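Local coordinates for protein coclaurine N-methyltransferase (Coptis japonica, PDB 6GKV) that transfers a methyl group from S-adenosyl-L-methionine to the ring nitrogen of coclaurine and related tetrahydroisoquinolines in alkaloid biosynthesis, at residues I228-F233 / E340-S345; H283-N288 / S329-F334. All coordinates share one frame; numbering follows the deposited sequence.

Contact 1 of 2, residues I228-F233 / E340-S345; sequences ICHKTF and EEWMAS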
ATOM      1  N   ILE A 228      -4.970   3.323  14.009  1.00 30.20           N
ATOM      2  CA  ILE A 228      -3.668   3.917  14.156  1.00 34.08           C
ATOM      3  C   ILE A 228      -2.718   3.003  13.381  1.00 36.92           C
ATOM      4  O   ILE A 228      -3.065   1.854  13.111  1.00 38.72           O
ATOM      5  CB  ILE A 228      -3.283   4.075  15.642  1.00 36.57           C
ATOM      6  CG1 ILE A 228      -3.470   2.756  16.388  1.00 27.08           C
ATOM      7  CG2 ILE A 228      -4.170   5.129  16.273  1.00 39.12           C
ATOM      8  CD1 ILE A 228      -2.294   1.832  16.318  1.00 29.76           C
ATOM      9  N   CYS A 229      -1.541   3.500  13.005  1.00 40.36           N
ATOM     10  CA  CYS A 229      -0.610   2.692  12.218  1.00 32.59           C
ATOM     11  C   CYS A 229       0.814   3.183  12.365  1.00 34.25           C
ATOM     12  O   CYS A 229       1.053   4.238  12.975  1.00 32.17           O
ATOM     13  CB  CYS A 229      -1.003   2.728  10.750  1.00 37.55           C
ATOM     14  SG  CYS A 229      -0.790   4.373  10.068  1.00 41.60           S
ATOM     15  N   HIS A 230       1.765   2.410  11.839  1.00 28.48           N
ATOM     16  CA  HIS A 230       3.030   3.001  11.448  1.00 42.39           C
ATOM     17  C   HIS A 230       3.026   3.149   9.929  1.00 41.19           C
ATOM     18  O   HIS A 230       2.489   2.300   9.216  1.00 42.78           O
ATOM     19  CB  HIS A 230       4.236   2.181  11.893  1.00 34.54           C
ATOM     20  CG  HIS A 230       5.535   2.811  11.482  1.00 37.40           C
ATOM     21  ND1 HIS A 230       6.163   2.508  10.296  1.00 34.84           N
ATOM     22  CD2 HIS A 230       6.277   3.785  12.073  1.00 32.06           C
ATOM     23  CE1 HIS A 230       7.267   3.239  10.193  1.00 39.55           C
ATOM     24  NE2 HIS A 230       7.356   4.019  11.255  1.00 44.14           N
ATOM     25  N   LYS A 231       3.625   4.213   9.423  1.00 48.50           N
ATOM     26  CA  LYS A 231       3.466   4.530   8.001  1.00 42.42           C
ATOM     27  C   LYS A 231       3.986   3.425   7.076  1.00 44.98           C
ATOM     28  O   LYS A 231       3.484   3.251   5.976  1.00 39.46           O
ATOM     29  CB  LYS A 231       4.153   5.849   7.668  1.00 37.92           C
ATOM     30  CG  LYS A 231       5.686   5.821   7.631  1.00 36.69           C
ATOM     31  CD  LYS A 231       6.189   7.157   7.058  1.00 35.54           C
ATOM     32  CE  LYS A 231       7.650   7.423   7.370  1.00 36.81           C
ATOM     33  NZ  LYS A 231       7.972   8.872   7.217  1.00 39.51           N
ATOM     34  N   THR A 232       4.932   2.620   7.544  1.00 48.35           N
ATOM     35  CA  THR A 232       5.568   1.639   6.660  1.00 41.49           C
ATOM     36  C   THR A 232       5.436   0.172   7.069  1.00 49.46           C
ATOM     37  O   THR A 232       5.025  -0.663   6.256  1.00 55.51           O
ATOM     38  CB  THR A 232       7.033   1.961   6.551  1.00 38.95           C
ATOM     39  OG1 THR A 232       7.145   3.316   6.123  1.00 47.15           O
ATOM     40  CG2 THR A 232       7.732   1.027   5.577  1.00 32.18           C
ATOM     41  N   PHE A 233       5.801  -0.154   8.310  1.00 44.23           N
ATOM     42  CA  PHE A 233       5.778  -1.555   8.707  1.00 46.17           C
ATOM     43  C   PHE A 233       4.589  -1.888   9.600  1.00 43.50           C
ATOM     44  O   PHE A 233       3.832  -1.012  10.017  1.00 46.89           O
ATOM     45  CB  PHE A 233       7.112  -1.982   9.367  1.00 49.03           C
ATOM     46  CG  PHE A 233       7.579  -1.117  10.528  1.00 54.07           C
ATOM     47  CD1 PHE A 233       7.084  -1.311  11.810  1.00 42.06           C
ATOM     48  CD2 PHE A 233       8.593  -0.176  10.351  1.00 58.32           C
ATOM     49  CE1 PHE A 233       7.539  -0.545  12.879  1.00 42.59           C
ATOM     50  CE2 PHE A 233       9.055   0.592  11.425  1.00 51.96           C
ATOM     51  CZ  PHE A 233       8.520   0.407  12.684  1.00 46.49           C
ATOM     52  N   GLU A 340       5.526  11.749  12.046  1.00 37.25           N
ATOM     53  CA  GLU A 340       5.665  11.171  10.719  1.00 39.37           C
ATOM     54  C   GLU A 340       6.185   9.745  10.786  1.00 39.05           C
ATOM     55  O   GLU A 340       6.809   9.264   9.852  1.00 47.18           O
ATOM     56  CB  GLU A 340       6.596  12.056   9.865  1.00 38.63           C
ATOM     57  CG  GLU A 340       5.924  13.359   9.446  1.00 37.41           C
ATOM     58  CD  GLU A 340       4.750  13.100   8.481  1.00 41.61           C
ATOM     59  OE1 GLU A 340       4.903  12.236   7.584  1.00 42.40           O
ATOM     60  OE2 GLU A 340       3.671  13.735   8.620  1.00 42.49           O
ATOM     61  N   GLU A 341       5.938   9.082  11.912  1.00 34.07           N
ATOM     62  CA  GLU A 341       6.254   7.667  12.061  1.00 28.52           C
ATOM     63  C   GLU A 341       4.979   6.867  12.373  1.00 37.46           C
ATOM     64  O   GLU A 341       4.455   6.148  11.525  1.00 36.19           O
ATOM     65  CB  GLU A 341       7.298   7.460  13.157  1.00 40.55           C
ATOM     66  CG  GLU A 341       8.653   8.093  12.857  1.00 44.72           C
ATOM     67  CD  GLU A 341       9.379   7.433  11.697  1.00 41.13           C
ATOM     68  OE1 GLU A 341       8.961   6.351  11.263  1.00 45.88           O
ATOM     69  OE2 GLU A 341      10.389   7.983  11.222  1.00 54.62           O
ATOM     70  N   TRP A 342       4.514   6.974  13.613  1.00 46.01           N
ATOM     71  CA  TRP A 342       3.267   6.350  14.030  1.00 38.84           C
ATOM     72  C   TRP A 342       2.171   7.384  13.856  1.00 41.77           C
ATOM     73  O   TRP A 342       2.364   8.564  14.183  1.00 40.35           O
ATOM     74  CB  TRP A 342       3.358   5.852  15.478  1.00 33.22           C
ATOM     75  CG  TRP A 342       4.246   4.637  15.633  1.00 24.63           C
ATOM     76  CD1 TRP A 342       3.907   3.347  15.359  1.00 31.81           C
ATOM     77  CD2 TRP A 342       5.615   4.610  16.077  1.00 31.94           C
ATOM     78  NE1 TRP A 342       4.974   2.514  15.615  1.00 36.63           N
ATOM     79  CE2 TRP A 342       6.015   3.253  16.055  1.00 32.03           C
ATOM     80  CE3 TRP A 342       6.504   5.587  16.528  1.00 38.17           C
ATOM     81  CZ2 TRP A 342       7.305   2.866  16.457  1.00 35.31           C
ATOM     82  CZ3 TRP A 342       7.782   5.183  16.932  1.00 31.24           C
ATOM     83  CH2 TRP A 342       8.168   3.838  16.886  1.00 31.12           C
ATOM     84  N   MET A 343       1.031   6.949  13.326  1.00 39.27           N
ATOM     85  CA  MET A 343      -0.008   7.879  12.924  1.00 38.63           C
ATOM     86  C   MET A 343      -1.354   7.194  12.727  1.00 42.27           C
ATOM     87  O   MET A 343      -1.533   6.025  13.084  1.00 39.68           O
ATOM     88  CB  MET A 343       0.406   8.595  11.630  1.00 37.88           C
ATOM     89  CG  MET A 343       0.903   7.638  10.525  1.00 39.47           C
ATOM     90  SD  MET A 343       1.476   8.482   9.019  1.00 50.11           S
ATOM     91  CE  MET A 343       3.166   8.883   9.433  1.00 24.55           C
ATOM     92  N   ALA A 344      -2.283   7.939  12.135  1.00 39.94           N
ATOM     93  CA  ALA A 344      -3.638   7.471  11.896  1.00 37.44           C
ATOM     94  C   ALA A 344      -3.975   7.349  10.409  1.00 38.32           C
ATOM     95  O   ALA A 344      -3.667   8.225   9.597  1.00 37.81           O
ATOM     96  CB  ALA A 344      -4.632   8.391  12.579  1.00 31.25           C
ATOM     97  N   SER A 345      -4.621   6.239  10.072  1.00 44.27           N
ATOM     98  CA  SER A 345      -5.052   5.930   8.709  1.00 33.79           C
ATOM     99  C   SER A 345      -6.563   5.863   8.586  1.00 32.78           C
ATOM    100  O   SER A 345      -7.235   5.187   9.385  1.00 40.71           O
ATOM    101  CB  SER A 345      -4.442   4.599   8.271  1.00 27.62           C
ATOM    102  OG  SER A 345      -4.946   4.170   7.017  1.00 31.26           O
TER
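His230 and Trp342 face each other as a non-hydrogen-bonded pair of antiparallel strands, 221-230 and 342-350, in the mixed seven-stranded sheet of a Rossmann-like methyltransferase fold. Their rings form a T-shaped (edge-to-face) pair: the imidazole edge is turned to the indole five-membered ring, with planes at 69° and CD2 of His230 over one face, toward the rim. CG of His230 is anti to the backbone N (chi1 -180°), and the ring beyond it lies side by side with the side chain of Glu341, ring and carboxylate only 16° from coplanar. NE2 of His230 gives its hydrogen to OE1 of Glu341 at 2.8 Å, close to the line of the C-O bond. That same oxygen is also hydrogen-bonded to OH of Tyr40, so the carboxylate links the imidazole to the loop that follows helix 21-39. Phe233 lies over one face of the imidazole through CE2, offset from its centre.

The opposite face of the sheet carries Cys229 and Met343, whose SG and CG meet at 3.7 Å, while CE of Met343 reaches CB of Lys231 at 3.6 Å. Glu340 directs its carboxylate to Thr43 and Tyr44 of the second subunit, bringing the dimer interface to this strand end. Lys231, extended beyond CG, ends on a backbone oxygen: its NZ is hydrogen-bonded to O of Glu340 at 2.9 Å.

Contact 2 of 2, residues H283-N288 / S329-F334; sequences HFSRTN and SGMEMF. With F2W (6,7-dimethoxy-2-methyl-1,2,3,4-tetrahydroisoquinolin-2-ium), chain D.
The torsions set CG of Phe284 anti to its backbone N (chi1 -156°) and CG of Phe334 anti to its carbonyl carbon, and from there the two rings meet on the ligand side of antiparallel helices 281-297 and 313-335. The result is a T-shaped (edge-to-face) pair, planes at 61° and centroids 5.0 Å apart, in which CD2 of Phe284 stands over the centre of the Phe334 ring.

Both rings also meet the bound N-methylheliamine. CE2 of Phe284 comes within 3.7 Å of the ligand carbon CAA, and the Phe334 rim turns CE1 to the methoxy oxygen OAL, which lies in the plane of that ring. An alanine in place of Phe334 would probably leave the edge of Phe284 without the face it packs against and open a gap beside the dimethoxy end of the ligand.

Gly330 allows the close approach of the helices here, since a CB modelled on it would clash with CG of Asn288. The Asn288 amide thus lies against the glycine CA, with ND2 at 3.5 Å, and its OD1 is near the ligand methyl CAM. ND2 also donates to O of Phe284 from above the carbonyl plane, while the backbone N of Asn288 reaches that oxygen from the other face; the side-chain bond restrains ND2, which sits over one face of the Phe284 ring, toward its rim. On the outer side, OG of Ser285 donates a hydrogen bond to O of Met331 at 2.6 Å, in the carbonyl plane and on a lone pair. The segment axes approach to 7.4 Å at 158°, a tightly packed antiparallel helix pair that forms one wall of the alkaloid pocket in this CFA/CMAS-family methyltransferase.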
ATOM      1  N   HIS A 283      -1.709  14.620  16.020  1.00 44.19           N
ATOM      2  CA  HIS A 283      -3.072  14.686  16.526  1.00 43.10           C
ATOM      3  C   HIS A 283      -3.303  13.715  17.671  1.00 40.38           C
ATOM      4  O   HIS A 283      -3.869  14.080  18.714  1.00 45.42           O
ATOM      5  CB  HIS A 283      -4.060  14.405  15.403  1.00 41.85           C
ATOM      6  CG  HIS A 283      -3.952  15.355  14.258  1.00 39.70           C
ATOM      7  ND1 HIS A 283      -4.563  16.591  14.258  1.00 41.49           N
ATOM      8  CD2 HIS A 283      -3.328  15.243  13.063  1.00 46.34           C
ATOM      9  CE1 HIS A 283      -4.314  17.203  13.116  1.00 42.04           C
ATOM     10  NE2 HIS A 283      -3.574  16.404  12.369  1.00 45.22           N
ATOM     11  N   PHE A 284      -2.868  12.475  17.515  1.00 29.71           N
ATOM     12  CA  PHE A 284      -3.073  11.562  18.630  1.00 28.93           C
ATOM     13  C   PHE A 284      -2.071  11.870  19.736  1.00 35.84           C
ATOM     14  O   PHE A 284      -2.343  11.640  20.921  1.00 44.83           O
ATOM     15  CB  PHE A 284      -2.998  10.092  18.207  1.00 22.71           C
ATOM     16  CG  PHE A 284      -3.751   9.179  19.137  1.00 29.45           C
ATOM     17  CD1 PHE A 284      -4.665   9.721  20.010  1.00 42.27           C
ATOM     18  CD2 PHE A 284      -3.615   7.808  19.100  1.00 41.01           C
ATOM     19  CE1 PHE A 284      -5.378   8.941  20.879  1.00 48.25           C
ATOM     20  CE2 PHE A 284      -4.370   7.016  19.967  1.00 45.21           C
ATOM     21  CZ  PHE A 284      -5.237   7.593  20.872  1.00 41.36           C
ATOM     22  N   SER A 285      -0.931  12.430  19.366  1.00 41.97           N
ATOM     23  CA  SER A 285       0.024  12.815  20.383  1.00 41.95           C
ATOM     24  C   SER A 285      -0.603  13.884  21.252  1.00 46.43           C
ATOM     25  O   SER A 285      -0.557  13.801  22.476  1.00 50.88           O
ATOM     26  CB  SER A 285       1.327  13.305  19.768  1.00 43.32           C
ATOM     27  OG  SER A 285       2.293  13.505  20.788  1.00 53.20           O
ATOM     28  N   ARG A 286      -1.221  14.874  20.618  1.00 43.63           N
ATOM     29  CA  ARG A 286      -1.756  16.001  21.368  1.00 44.19           C
ATOM     30  C   ARG A 286      -2.968  15.572  22.174  1.00 42.59           C
ATOM     31  O   ARG A 286      -3.196  16.060  23.286  1.00 50.48           O
ATOM     32  CB  ARG A 286      -2.106  17.151  20.437  1.00 44.63           C
ATOM     33  CG  ARG A 286      -0.887  17.983  20.003  1.00 51.75           C
ATOM     34  CD  ARG A 286      -1.282  19.432  19.719  1.00 54.54           C
ATOM     35  NE  ARG A 286      -2.041  20.008  20.827  1.00 65.43           N
ATOM     36  CZ  ARG A 286      -2.792  21.103  20.735  1.00 74.41           C
ATOM     37  NH1 ARG A 286      -2.891  21.743  19.576  1.00 75.63           N
ATOM     38  NH2 ARG A 286      -3.457  21.547  21.800  1.00 78.02           N
ATOM     39  N   THR A 287      -3.733  14.646  21.610  1.00 47.34           N
ATOM     40  CA  THR A 287      -4.893  14.069  22.282  1.00 48.50           C
ATOM     41  C   THR A 287      -4.516  13.448  23.636  1.00 39.74           C
ATOM     42  O   THR A 287      -5.099  13.777  24.655  1.00 42.19           O
ATOM     43  CB  THR A 287      -5.568  12.994  21.388  1.00 28.32           C
ATOM     44  OG1 THR A 287      -6.089  13.615  20.213  1.00 37.71           O
ATOM     45  CG2 THR A 287      -6.703  12.367  22.097  1.00 34.12           C
ATOM     46  N   ASN A 288      -3.537  12.550  23.618  1.00 35.12           N
ATOM     47  CA  ASN A 288      -3.056  11.889  24.806  1.00 36.34           C
ATOM     48  C   ASN A 288      -2.480  12.881  25.800  1.00 49.37           C
ATOM     49  O   ASN A 288      -2.505  12.643  27.025  1.00 44.05           O
ATOM     50  CB  ASN A 288      -1.990  10.852  24.462  1.00 38.09           C
ATOM     51  CG  ASN A 288      -2.579   9.540  23.947  1.00 45.84           C
ATOM     52  OD1 ASN A 288      -3.016   8.704  24.736  1.00 52.11           O
ATOM     53  ND2 ASN A 288      -2.533   9.330  22.630  1.00 38.43           N
ATOM     54  N   SER A 329       2.769   7.019  26.880  1.00 31.08           N
ATOM     55  CA  SER A 329       2.994   6.136  25.739  1.00 41.54           C
ATOM     56  C   SER A 329       2.392   6.744  24.466  1.00 42.64           C
ATOM     57  O   SER A 329       3.057   6.836  23.442  1.00 44.01           O
ATOM     58  CB  SER A 329       2.396   4.758  25.978  1.00 42.67           C
ATOM     59  OG  SER A 329       3.137   4.068  26.957  1.00 49.82           O
ATOM     60  N   GLY A 330       1.139   7.179  24.551  1.00 39.78           N
ATOM     61  CA  GLY A 330       0.484   7.820  23.424  1.00 49.07           C
ATOM     62  C   GLY A 330       1.194   9.076  22.949  1.00 48.55           C
ATOM     63  O   GLY A 330       1.415   9.253  21.752  1.00 45.20           O
ATOM     64  N   MET A 331       1.553   9.952  23.882  1.00 46.91           N
ATOM     65  CA  MET A 331       2.257  11.185  23.527  1.00 51.37           C
ATOM     66  C   MET A 331       3.552  10.954  22.748  1.00 44.01           C
ATOM     67  O   MET A 331       3.760  11.517  21.690  1.00 39.46           O
ATOM     68  CB  MET A 331       2.588  11.994  24.773  1.00 51.80           C
ATOM     69  CG  MET A 331       1.568  13.044  25.108  1.00 64.24           C
ATOM     70  SD  MET A 331       2.053  13.933  26.595  1.00 96.34           S
ATOM     71  CE  MET A 331       3.517  14.752  26.033  1.00 52.83           C
ATOM     72  N   GLU A 332       4.423  10.123  23.286  1.00 44.60           N
ATOM     73  CA  GLU A 332       5.741   9.980  22.713  1.00 42.18           C
ATOM     74  C   GLU A 332       5.724   9.124  21.463  1.00 44.05           C
ATOM     75  O   GLU A 332       6.521   9.337  20.560  1.00 40.03           O
ATOM     76  CB  GLU A 332       6.705   9.374  23.733  1.00 34.52           C
ATOM     77  CG  GLU A 332       7.026  10.265  24.915  1.00 37.58           C
ATOM     78  CD  GLU A 332       7.502  11.630  24.512  1.00 45.38           C
ATOM     79  OE1 GLU A 332       8.529  11.715  23.793  1.00 58.53           O
ATOM     80  OE2 GLU A 332       6.852  12.622  24.924  1.00 45.60           O
ATOM     81  N   MET A 333       4.844   8.131  21.421  1.00 42.09           N
ATOM     82  CA  MET A 333       4.850   7.203  20.312  1.00 37.93           C
ATOM     83  C   MET A 333       4.347   7.902  19.050  1.00 39.62           C
ATOM     84  O   MET A 333       4.997   7.891  18.012  1.00 40.31           O
ATOM     85  CB  MET A 333       4.000   5.980  20.637  1.00 35.57           C
ATOM     86  CG  MET A 333       3.603   5.223  19.425  1.00 31.08           C
ATOM     87  SD  MET A 333       2.570   3.805  19.661  1.00 85.16           S
ATOM     88  CE  MET A 333       3.845   2.688  19.901  1.00 23.91           C
ATOM     89  N   PHE A 334       3.190   8.535  19.159  1.00 35.16           N
ATOM     90  CA  PHE A 334       2.594   9.199  18.027  1.00 38.47           C
ATOM     91  C   PHE A 334       3.233  10.538  17.691  1.00 40.53           C
ATOM     92  O   PHE A 334       3.221  10.943  16.542  1.00 34.20           O
ATOM     93  CB  PHE A 334       1.107   9.340  18.274  1.00 35.90           C
ATOM     94  CG  PHE A 334       0.407   8.037  18.165  1.00 41.41           C
ATOM     95  CD1 PHE A 334       0.293   7.200  19.280  1.00 35.05           C
ATOM     96  CD2 PHE A 334      -0.051   7.589  16.928  1.00 30.18           C
ATOM     97  CE1 PHE A 334      -0.306   5.962  19.174  1.00 28.88           C
ATOM     98  CE2 PHE A 334      -0.651   6.343  16.813  1.00 35.87           C
ATOM     99  CZ  PHE A 334      -0.781   5.537  17.931  1.00 44.18           C
TER
HETATM  100  CAM F2W D 502      -2.100   5.485  23.942  1.00 42.62           C
HETATM  101  OAK F2W D 502      -1.601   4.595  22.917  1.00 40.22           O
HETATM  102  CAB F2W D 502      -2.647   4.010  22.246  1.00 40.37           C
HETATM  103  CAA F2W D 502      -3.990   4.299  22.514  1.00 46.93           C
HETATM  104  CAF F2W D 502      -4.968   3.634  21.780  1.00 47.90           C
HETATM  105  CAJ F2W D 502      -6.320   3.882  21.947  1.00 54.78           C
HETATM  106  CAI F2W D 502      -7.321   2.767  21.503  1.00 59.35           C
HETATM  107  NAH F2W D 502      -7.029   2.564  20.075  1.00 65.15           N
HETATM  108  CAO F2W D 502      -7.792   1.335  19.780  1.00 72.54           C
HETATM  109  CAG F2W D 502      -5.641   2.104  20.176  1.00 50.62           C
HETATM  110  CAE F2W D 502      -4.621   2.782  20.766  1.00 40.96           C
HETATM  111  CAD F2W D 502      -3.286   2.470  20.521  1.00 34.43           C
HETATM  112  CAC F2W D 502      -2.301   3.122  21.241  1.00 27.17           C
HETATM  113  OAL F2W D 502      -0.957   2.904  21.086  1.00 42.38           O
HETATM  114  CAN F2W D 502      -0.513   1.996  20.060  1.00 31.92           C

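Overall arrangement
Contact 1 and contact 2 have centres about 12 Å apart and meet directly, the sheet packing against the helix pair. Helix 313-335 and strand 342-350 are consecutive in the chain, and both helices of contact 2 fall in the chain between the two strands of contact 1. At the seam, CB of Ile228 lies 3.7 Å from CE2 of Phe334, and the indole of Trp342 packs against the same helix. The side chain of Ile228, about 4 Å from bound N-methylheliamine, brings contact 1 to the pocket that Phe284, Asn288, Gly330, Met333 and Phe334 of contact 2 line, where Glu198 is hydrogen-bonded to the ligand. S-adenosyl-L-homocysteine lies farther off, about 10 Å from the side chain of Ile228 and about 9 Å from that of Phe284.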